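Local coordinates for probable Zn binding protein (Lactobacillus acidophilus, PDB 3Q69) that is of unproven function but probably takes part in mucus binding, this chain being a Muc B2-like domain of a longer protein, at residues Pro4-Thr8 against Lys47-Asp51; Val31-Gln37 against Trp54-Phe60; Pro64-Ile68 against Thr99-Ser103. All coordinates share one frame; numbering follows the deposited sequence.

Interaction 1: residues Pro4-Thr8 against Lys47-Asp51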
loop_
_atom_site.group_PDB
_atom_site.type_symbol
_atom_site.label_atom_id
_atom_site.label_comp_id
_atom_site.label_asym_id
_atom_site.label_seq_id
_atom_site.Cartn_x
_atom_site.Cartn_y
_atom_site.Cartn_z
ATOM N N PRO A 4 4.655 3.172 -27.063
ATOM C CA PRO A 4 4.283 3.346 -25.663
ATOM C C PRO A 4 4.692 2.136 -24.826
ATOM O O PRO A 4 4.666 0.990 -25.298
ATOM C CB PRO A 4 2.770 3.509 -25.732
ATOM C CG PRO A 4 2.402 2.705 -26.907
ATOM C CD PRO A 4 3.451 3.082 -27.905
ATOM N N ILE A 5 5.093 2.400 -23.589
ATOM C CA ILE A 5 5.478 1.340 -22.666
ATOM C C ILE A 5 4.922 1.767 -21.306
ATOM O O ILE A 5 4.476 2.909 -21.142
ATOM C CB ILE A 5 7.029 1.162 -22.587
ATOM C CG1 ILE A 5 7.693 2.503 -22.260
ATOM C CG2 ILE A 5 7.568 0.574 -23.895
ATOM C CD1 ILE A 5 9.181 2.412 -21.917
ATOM N N LYS A 6 4.922 0.860 -20.339
ATOM C CA LYS A 6 4.393 1.197 -19.031
ATOM C C LYS A 6 4.974 0.288 -17.970
ATOM O O LYS A 6 5.552 -0.766 -18.277
ATOM C CB LYS A 6 2.861 1.095 -19.038
ATOM C CG LYS A 6 2.314 -0.337 -19.158
ATOM C CD LYS A 6 0.824 -0.345 -19.476
ATOM C CE LYS A 6 0.342 -1.750 -19.700
ATOM N NZ LYS A 6 0.602 -2.622 -18.520
ATOM N N ARG A 7 4.877 0.727 -16.721
ATOM C CA ARG A 7 5.379 -0.073 -15.612
ATOM C C ARG A 7 4.438 0.108 -14.428
ATOM O O ARG A 7 3.861 1.175 -14.234
ATOM C CB ARG A 7 6.827 0.320 -15.248
ATOM C CG ARG A 7 7.045 1.797 -14.937
ATOM C CD ARG A 7 8.472 2.060 -14.484
ATOM N NE ARG A 7 8.771 3.480 -14.373
ATOM C CZ ARG A 7 9.920 3.980 -13.931
ATOM N NH1 ARG A 7 10.082 5.296 -13.860
ATOM N NH2 ARG A 7 10.914 3.183 -13.582
ATOM N N THR A 8 4.284 -0.955 -13.646
ATOM C CA THR A 8 3.387 -0.948 -12.501
ATOM C C THR A 8 4.027 -1.294 -11.164
ATOM O O THR A 8 4.854 -2.183 -11.057
ATOM C CB THR A 8 2.233 -1.925 -12.731
ATOM O OG1 THR A 8 1.533 -1.565 -13.929
ATOM C CG2 THR A 8 1.265 -1.898 -11.549
ATOM N N LYS A 47 16.188 2.912 -26.246
ATOM C CA LYS A 47 16.114 3.776 -25.071
ATOM C C LYS A 47 14.678 3.925 -24.543
ATOM O O LYS A 47 13.742 4.189 -25.296
ATOM C CB LYS A 47 16.666 5.165 -25.400
ATOM C CG LYS A 47 16.596 6.121 -24.250
ATOM C CD LYS A 47 17.173 7.477 -24.616
ATOM C CE LYS A 47 16.443 8.101 -25.805
ATOM N NZ LYS A 47 17.017 9.419 -26.193
ATOM N N GLU A 48 14.513 3.753 -23.241
ATOM C CA GLU A 48 13.208 3.883 -22.620
ATOM C C GLU A 48 13.177 5.251 -21.950
ATOM O O GLU A 48 14.026 5.559 -21.123
ATOM C CB GLU A 48 12.988 2.768 -21.593
ATOM C CG GLU A 48 13.266 1.373 -22.151
ATOM C CD GLU A 48 12.579 0.291 -21.369
ATOM O OE1 GLU A 48 12.736 0.255 -20.136
ATOM O OE2 GLU A 48 11.872 -0.532 -21.984
ATOM N N ILE A 49 12.201 6.072 -22.318
ATOM C CA ILE A 49 12.105 7.419 -21.773
ATOM C C ILE A 49 10.967 7.597 -20.781
ATOM O O ILE A 49 9.807 7.405 -21.124
ATOM C CB ILE A 49 11.948 8.468 -22.898
ATOM C CG1 ILE A 49 13.139 8.411 -23.852
ATOM C CG2 ILE A 49 11.850 9.858 -22.297
ATOM C CD1 ILE A 49 13.043 7.332 -24.912
ATOM N N TRP A 50 11.315 7.931 -19.542
ATOM C CA TRP A 50 10.314 8.133 -18.497
ATOM C C TRP A 50 10.346 9.571 -17.971
ATOM O O TRP A 50 11.418 10.121 -17.788
ATOM C CB TRP A 50 10.562 7.175 -17.328
ATOM C CG TRP A 50 10.591 5.744 -17.692
ATOM C CD1 TRP A 50 11.701 4.958 -17.896
ATOM C CD2 TRP A 50 9.456 4.894 -17.883
ATOM N NE1 TRP A 50 11.313 3.675 -18.196
ATOM C CE2 TRP A 50 9.944 3.606 -18.194
ATOM C CE3 TRP A 50 8.071 5.097 -17.823
ATOM C CZ2 TRP A 50 9.094 2.524 -18.446
ATOM C CZ3 TRP A 50 7.226 4.018 -18.080
ATOM C CH2 TRP A 50 7.744 2.748 -18.386
ATOM N N ASP A 51 9.188 10.184 -17.729
ATOM C CA ASP A 51 9.184 11.549 -17.198
ATOM C C ASP A 51 9.729 11.525 -15.767
ATOM O O ASP A 51 9.076 11.035 -14.841
ATOM C CB ASP A 51 7.778 12.143 -17.187
ATOM C CG ASP A 51 7.782 13.629 -16.827
ATOM O OD1 ASP A 51 8.469 14.000 -15.844
ATOM O OD2 ASP A 51 7.104 14.414 -17.524
#

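Interaction 2: residues Val31-Gln37 against Trp54-Phe60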
loop_
_atom_site.group_PDB
_atom_site.type_symbol
_atom_site.label_atom_id
_atom_site.label_comp_id
_atom_site.label_asym_id
_atom_site.label_seq_id
_atom_site.Cartn_x
_atom_site.Cartn_y
_atom_site.Cartn_z
ATOM N N VAL A 31 -5.478 -4.714 1.496
ATOM C CA VAL A 31 -5.905 -3.828 0.421
ATOM C C VAL A 31 -4.680 -3.444 -0.385
ATOM O O VAL A 31 -3.537 -3.510 0.087
ATOM C CB VAL A 31 -6.594 -2.533 0.927
ATOM C CG1 VAL A 31 -7.960 -2.871 1.472
ATOM C CG2 VAL A 31 -5.750 -1.855 1.996
ATOM N N SER A 32 -4.925 -2.995 -1.598
ATOM C CA SER A 32 -3.822 -2.677 -2.466
ATOM C C SER A 32 -4.006 -1.399 -3.240
ATOM O O SER A 32 -5.124 -0.963 -3.491
ATOM C CB SER A 32 -3.611 -3.849 -3.427
ATOM O OG SER A 32 -2.763 -3.481 -4.492
ATOM N N LEU A 33 -2.890 -0.800 -3.625
ATOM C CA LEU A 33 -2.912 0.430 -4.404
ATOM C C LEU A 33 -2.009 0.149 -5.601
ATOM O O LEU A 33 -0.841 -0.239 -5.455
ATOM C CB LEU A 33 -2.383 1.603 -3.570
ATOM C CG LEU A 33 -3.275 2.015 -2.396
ATOM C CD1 LEU A 33 -2.667 3.146 -1.622
ATOM C CD2 LEU A 33 -4.638 2.363 -2.915
ATOM N N ILE A 34 -2.562 0.328 -6.792
ATOM C CA ILE A 34 -1.826 0.057 -8.018
ATOM C C ILE A 34 -1.438 1.364 -8.718
ATOM O O ILE A 34 -2.278 2.197 -9.028
ATOM C CB ILE A 34 -2.685 -0.826 -8.930
ATOM C CG1 ILE A 34 -3.171 -2.020 -8.102
ATOM C CG2 ILE A 34 -1.880 -1.296 -10.159
ATOM C CD1 ILE A 34 -4.164 -2.958 -8.819
ATOM N N PHE A 35 -0.140 1.518 -8.955
ATOM C CA PHE A 35 0.429 2.703 -9.587
ATOM C C PHE A 35 1.037 2.330 -10.940
ATOM O O PHE A 35 1.896 1.440 -11.030
ATOM C CB PHE A 35 1.543 3.274 -8.715
ATOM C CG PHE A 35 1.107 3.687 -7.347
ATOM C CD1 PHE A 35 0.962 5.035 -7.028
ATOM C CD2 PHE A 35 0.845 2.737 -6.371
ATOM C CE1 PHE A 35 0.560 5.439 -5.737
ATOM C CE2 PHE A 35 0.445 3.116 -5.085
ATOM C CZ PHE A 35 0.302 4.467 -4.768
ATOM N N THR A 36 0.608 3.013 -11.992
ATOM C CA THR A 36 1.119 2.711 -13.314
ATOM C C THR A 36 1.574 3.964 -14.031
ATOM O O THR A 36 0.801 4.895 -14.219
ATOM C CB THR A 36 0.054 2.006 -14.202
ATOM O OG1 THR A 36 -0.235 0.714 -13.663
ATOM C CG2 THR A 36 0.588 1.800 -15.641
ATOM N N GLN A 37 2.845 3.990 -14.415
ATOM C CA GLN A 37 3.403 5.113 -15.153
ATOM C C GLN A 37 3.566 4.737 -16.615
ATOM O O GLN A 37 3.966 3.602 -16.939
ATOM C CB GLN A 37 4.757 5.504 -14.580
ATOM C CG GLN A 37 5.550 6.451 -15.446
ATOM C CD GLN A 37 6.862 6.886 -14.816
ATOM O OE1 GLN A 37 7.432 6.182 -13.988
ATOM N NE2 GLN A 37 7.372 8.024 -15.247
ATOM N N TRP A 54 7.502 12.582 -12.871
ATOM C CA TRP A 54 6.216 11.908 -12.692
ATOM C C TRP A 54 6.096 11.521 -11.232
ATOM O O TRP A 54 7.056 11.108 -10.602
ATOM C CB TRP A 54 6.110 10.622 -13.527
ATOM C CG TRP A 54 4.796 9.885 -13.335
ATOM C CD1 TRP A 54 3.601 10.146 -13.963
ATOM C CD2 TRP A 54 4.551 8.767 -12.464
ATOM N NE1 TRP A 54 2.637 9.260 -13.540
ATOM C CE2 TRP A 54 3.188 8.406 -12.625
ATOM C CE3 TRP A 54 5.344 8.036 -11.571
ATOM C CZ2 TRP A 54 2.607 7.342 -11.925
ATOM C CZ3 TRP A 54 4.763 6.976 -10.876
ATOM C CH2 TRP A 54 3.402 6.643 -11.059
ATOM N N SER A 55 4.886 11.614 -10.711
ATOM C CA SER A 55 4.618 11.296 -9.316
ATOM C C SER A 55 3.114 11.069 -9.145
ATOM O O SER A 55 2.312 11.740 -9.773
ATOM C CB SER A 55 5.073 12.439 -8.401
ATOM O OG SER A 55 5.021 12.013 -7.053
ATOM N N LEU A 56 2.747 10.121 -8.293
ATOM C CA LEU A 56 1.353 9.798 -8.077
ATOM C C LEU A 56 1.153 9.361 -6.641
ATOM O O LEU A 56 1.911 8.566 -6.080
ATOM C CB LEU A 56 0.924 8.682 -9.037
ATOM C CG LEU A 56 -0.536 8.194 -8.995
ATOM C CD1 LEU A 56 -1.451 9.318 -9.418
ATOM C CD2 LEU A 56 -0.710 6.956 -9.955
ATOM N N THR A 57 0.100 9.897 -6.052
ATOM C CA THR A 57 -0.225 9.620 -4.681
ATOM C C THR A 57 -1.617 9.042 -4.575
ATOM O O THR A 57 -2.535 9.461 -5.292
ATOM C CB THR A 57 -0.151 10.921 -3.828
ATOM O OG1 THR A 57 1.201 11.393 -3.816
ATOM C CG2 THR A 57 -0.572 10.646 -2.367
ATOM N N GLN A 58 -1.775 8.067 -3.688
ATOM C CA GLN A 58 -3.080 7.442 -3.466
ATOM C C GLN A 58 -3.153 7.189 -1.953
ATOM O O GLN A 58 -2.132 7.187 -1.250
ATOM C CB GLN A 58 -3.200 6.114 -4.253
ATOM C CG GLN A 58 -3.084 6.274 -5.744
ATOM C CD GLN A 58 -3.460 5.040 -6.537
ATOM O OE1 GLN A 58 -4.637 4.683 -6.653
ATOM N NE2 GLN A 58 -2.450 4.375 -7.097
ATOM N N THR A 59 -4.351 6.923 -1.465
ATOM C CA THR A 59 -4.529 6.715 -0.043
ATOM C C THR A 59 -5.207 5.429 0.352
ATOM O O THR A 59 -6.214 5.039 -0.233
ATOM C CB THR A 59 -5.360 7.867 0.588
ATOM O OG1 THR A 59 -4.651 9.103 0.436
ATOM C CG2 THR A 59 -5.618 7.590 2.067
ATOM N N PHE A 60 -4.635 4.784 1.356
ATOM C CA PHE A 60 -5.202 3.582 1.943
ATOM C C PHE A 60 -6.200 4.220 2.914
ATOM O O PHE A 60 -5.789 4.767 3.941
ATOM C CB PHE A 60 -4.147 2.847 2.759
ATOM C CG PHE A 60 -3.210 1.995 1.945
ATOM C CD1 PHE A 60 -3.686 0.933 1.170
ATOM C CD2 PHE A 60 -1.833 2.179 2.054
ATOM C CE1 PHE A 60 -2.790 0.059 0.515
ATOM C CE2 PHE A 60 -0.940 1.321 1.411
ATOM C CZ PHE A 60 -1.425 0.253 0.642
#

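Interaction 3: residues Pro64-Ile68 against Thr99-Ser103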
loop_
_atom_site.group_PDB
_atom_site.type_symbol
_atom_site.label_atom_id
_atom_site.label_comp_id
_atom_site.label_asym_id
_atom_site.label_seq_id
_atom_site.Cartn_x
_atom_site.Cartn_y
_atom_site.Cartn_z
ATOM N N PRO A 64 -11.509 1.330 10.238
ATOM C CA PRO A 64 -11.951 1.158 11.625
ATOM C C PRO A 64 -11.691 -0.281 12.076
ATOM O O PRO A 64 -12.002 -1.232 11.367
ATOM C CB PRO A 64 -13.442 1.478 11.551
ATOM C CG PRO A 64 -13.546 2.418 10.414
ATOM C CD PRO A 64 -12.622 1.784 9.392
ATOM N N SER A 65 -11.121 -0.441 13.262
ATOM C CA SER A 65 -10.832 -1.779 13.775
ATOM C C SER A 65 -12.110 -2.507 14.205
ATOM O O SER A 65 -13.038 -1.893 14.751
ATOM C CB SER A 65 -9.885 -1.677 14.966
ATOM O OG SER A 65 -8.596 -1.270 14.561
ATOM N N PRO A 66 -12.181 -3.820 13.953
ATOM C CA PRO A 66 -13.375 -4.573 14.344
ATOM C C PRO A 66 -13.616 -4.459 15.838
ATOM O O PRO A 66 -12.682 -4.534 16.631
ATOM C CB PRO A 66 -13.037 -6.003 13.932
ATOM C CG PRO A 66 -12.131 -5.799 12.751
ATOM C CD PRO A 66 -11.230 -4.682 13.234
ATOM N N VAL A 67 -14.871 -4.265 16.219
ATOM C CA VAL A 67 -15.220 -4.173 17.632
ATOM C C VAL A 67 -15.480 -5.579 18.146
ATOM O O VAL A 67 -16.296 -6.310 17.587
ATOM C CB VAL A 67 -16.480 -3.320 17.857
ATOM C CG1 VAL A 67 -16.820 -3.280 19.337
ATOM C CG2 VAL A 67 -16.242 -1.910 17.327
ATOM N N ILE A 68 -14.763 -5.957 19.199
ATOM C CA ILE A 68 -14.900 -7.280 19.797
ATOM C C ILE A 68 -15.377 -7.124 21.235
ATOM O O ILE A 68 -14.702 -6.504 22.067
ATOM C CB ILE A 68 -13.559 -8.040 19.770
ATOM C CG1 ILE A 68 -13.226 -8.440 18.329
ATOM C CG2 ILE A 68 -13.640 -9.270 20.662
ATOM C CD1 ILE A 68 -11.967 -9.279 18.182
ATOM N N THR A 99 -0.067 -4.511 13.357
ATOM C CA THR A 99 -0.967 -5.341 14.118
ATOM C C THR A 99 -1.730 -4.504 15.125
ATOM O O THR A 99 -1.174 -3.612 15.758
ATOM C CB THR A 99 -0.182 -6.430 14.863
ATOM O OG1 THR A 99 0.632 -7.161 13.933
ATOM C CG2 THR A 99 -1.128 -7.383 15.571
ATOM N N VAL A 100 -3.013 -4.809 15.256
ATOM C CA VAL A 100 -3.873 -4.149 16.210
ATOM C C VAL A 100 -4.037 -5.165 17.334
ATOM O O VAL A 100 -4.394 -6.315 17.075
ATOM C CB VAL A 100 -5.240 -3.825 15.580
ATOM C CG1 VAL A 100 -6.134 -3.092 16.594
ATOM C CG2 VAL A 100 -5.034 -2.951 14.335
ATOM N N ILE A 101 -3.795 -4.748 18.576
ATOM C CA ILE A 101 -3.902 -5.661 19.715
ATOM C C ILE A 101 -5.143 -5.407 20.580
ATOM O O ILE A 101 -5.464 -4.266 20.929
ATOM C CB ILE A 101 -2.623 -5.569 20.593
ATOM C CG1 ILE A 101 -1.422 -6.063 19.788
ATOM C CG2 ILE A 101 -2.781 -6.372 21.876
ATOM C CD1 ILE A 101 -1.539 -7.526 19.351
ATOM N N TYR A 102 -5.833 -6.483 20.941
ATOM C CA TYR A 102 -7.036 -6.363 21.765
ATOM C C TYR A 102 -6.761 -6.744 23.217
ATOM O O TYR A 102 -6.241 -7.818 23.495
ATOM C CB TYR A 102 -8.159 -7.238 21.198
ATOM C CG TYR A 102 -8.679 -6.775 19.855
ATOM C CD1 TYR A 102 -9.678 -5.806 19.773
ATOM C CD2 TYR A 102 -8.157 -7.290 18.661
ATOM C CE1 TYR A 102 -10.151 -5.357 18.536
ATOM C CE2 TYR A 102 -8.619 -6.854 17.437
ATOM C CZ TYR A 102 -9.615 -5.883 17.373
ATOM O OH TYR A 102 -10.051 -5.426 16.141
ATOM N N SER A 103 -7.090 -5.838 24.131
ATOM C CA SER A 103 -6.907 -6.063 25.558
ATOM C C SER A 103 -8.262 -6.144 26.270
ATOM O O SER A 103 -9.096 -5.242 26.124
ATOM C CB SER A 103 -6.107 -4.914 26.167
ATOM O OG SER A 103 -4.775 -4.886 25.691
#

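Interaction 1: residues Pro4-Thr8 against Lys47-Asp51
The guanidinium of R7 lies flat on the indole of W50, and its NH1 is gripped from outside the pair. Q37 OE1 on strand 27-42 takes a hydrogen bond from NH1, and S87 O takes a weak one. The planes of guanidinium and indole differ by 24°, with their centres 4.1 Å apart. This is a cation-pi stack. R7 CZ stands over the five-membered ring of W50, 11° off the normal. The aliphatic part of R7 adds a CH-pi contact, with CD 4.0 Å from the centroid of the six-membered ring of W50. R7 CG lies between the backbone N and the carbonyl carbon (chi1 55°). From there the chain runs extended to NE and is laid across the ring.

I5 meets W50 from the other side of the ring. Its CD1 approaches obliquely, near the rim, 3.5 Å from W50 CZ2. The same methyl of I5 lies 3.8 Å from E48 CB. The carboxylate of E48 lies beside this methyl too, and its OE2 makes a salt bridge with R41. The backbone of K6 fills in at the edge of the indole, where K6 C is 3.7 Å from W50 CH2.

The residues that touch lie at the surface and none is buried. W50 follows the short strand 48-49 and reaches across strand 27-42, which lies between strands 48-49 and 2-19 in the sheet. The contact thus joins an apolar touch on one side of the indole to a charged one on the other. The ring and the bond to Q37 are likely to limit the rotation of the R7 cation.

Interaction 2: residues Val31-Gln37 against Trp54-Phe60
Q58 CG lies beside its backbone N (chi1 -61°), and the chain then runs extended across to the strand of I34 and F35. This carries Q58 NE2 to I34 O, where it donates a hydrogen bond of 2.9 Å with an N-H...O angle of 156°. The donor stands above the carbonyl plane of I34, while the I34 oxygen lies in the amide plane of Q58. The same NE2 sits 3.3 Å above the plane of the F35 ring, over its centre. The amide is turned steeply to that ring. L56 O comes to the ring edge instead, 3.4 Å from F35 CE1.

At one end L33 CD1 sits over the face of F60, 3.6 Å from its centroid, a CH-pi contact. V31 CG2 adds a touch to F60 CD1. At the other end Q37 CB lies over the six-membered ring of W54, 3.7 Å from its centroid. The Q37 amide is stacked on the same indole. The polar end of Q37 has its main partner in R7.

The two strands run antiparallel, their axes 7.8 Å apart at closest. The side chains between them pack the two-stranded sheet of 55-64 and 77-86 face to face on the larger mixed sheet that holds strand 27-42, a two-layer beta arrangement within this Muc B2-like domain.

Interaction 3: residues Pro64-Ile68 against Thr99-Ser103
Y102 points its ring at the loop 64-68 and meets it in two ways, with its hydroxyl and with one face. Its CG lies beside the backbone N, anti to the carbonyl carbon (chi1 -67°), and this directs the phenol across to P66. Y102 OH donates a hydrogen bond of 2.8 Å to P66 O. The donor lies in the carbonyl plane, on a lone pair, with a C=O...O angle of 128°. P66 O therefore comes to the edge of the Y102 ring, 3.3 Å from CE1. The side chains of P66 and Y102 cross at about a right angle, and P66 CD packs 3.2 Å from Y102 OH.

I68 covers a face of the same ring. Its CD1 stands over the centre, 4.1 Å from the Y102 centroid and 6° off the normal, in a CH-pi contact. A phenylalanine in place of Y102 would probably leave P66 O without its donor and the loop freer to shift.

S65 faces V100 at the other end of the contact. S65 OG lies 3.7 Å from V100 CG1, with CG2 of V100 only slightly farther. That hydroxyl has its polar partner elsewhere, in K75 O.

The contact is buried. It ties the irregular segment 64-68 to strand 96-104. Strand 71-73 touches it through A73, which packs on S65, V100 and Y102. Strand 2-19 comes in through Y17, which packs on P66 and Y102, and Y19, which packs on I68, while A25 of strand 24-25 packs against both I68 and Y102.

In the fold
Interactions 1 and 2 touch, with centres 16 Å apart. R7 of interaction 1 and Q37 of interaction 2 are joined by a probable hydrogen bond, R7 NH1 to Q37 OE1, of 2.8 Å. A second probable bond, of 2.9 Å, links T8 OG1 and T36 OG1. Strand 27-42 lies beside strand 2-19 in the sheet, so segments 4-8 and 31-37 belong to neighbouring strands. Interaction 3 is remote. Its centre is 42 Å from that of interaction 1, on the opposite side of the chain's centre, with nearest atoms about 25 Å apart. From interaction 2 it is 27 Å, centre to centre. All three contacts reach the same five-stranded sheet of this elongated domain.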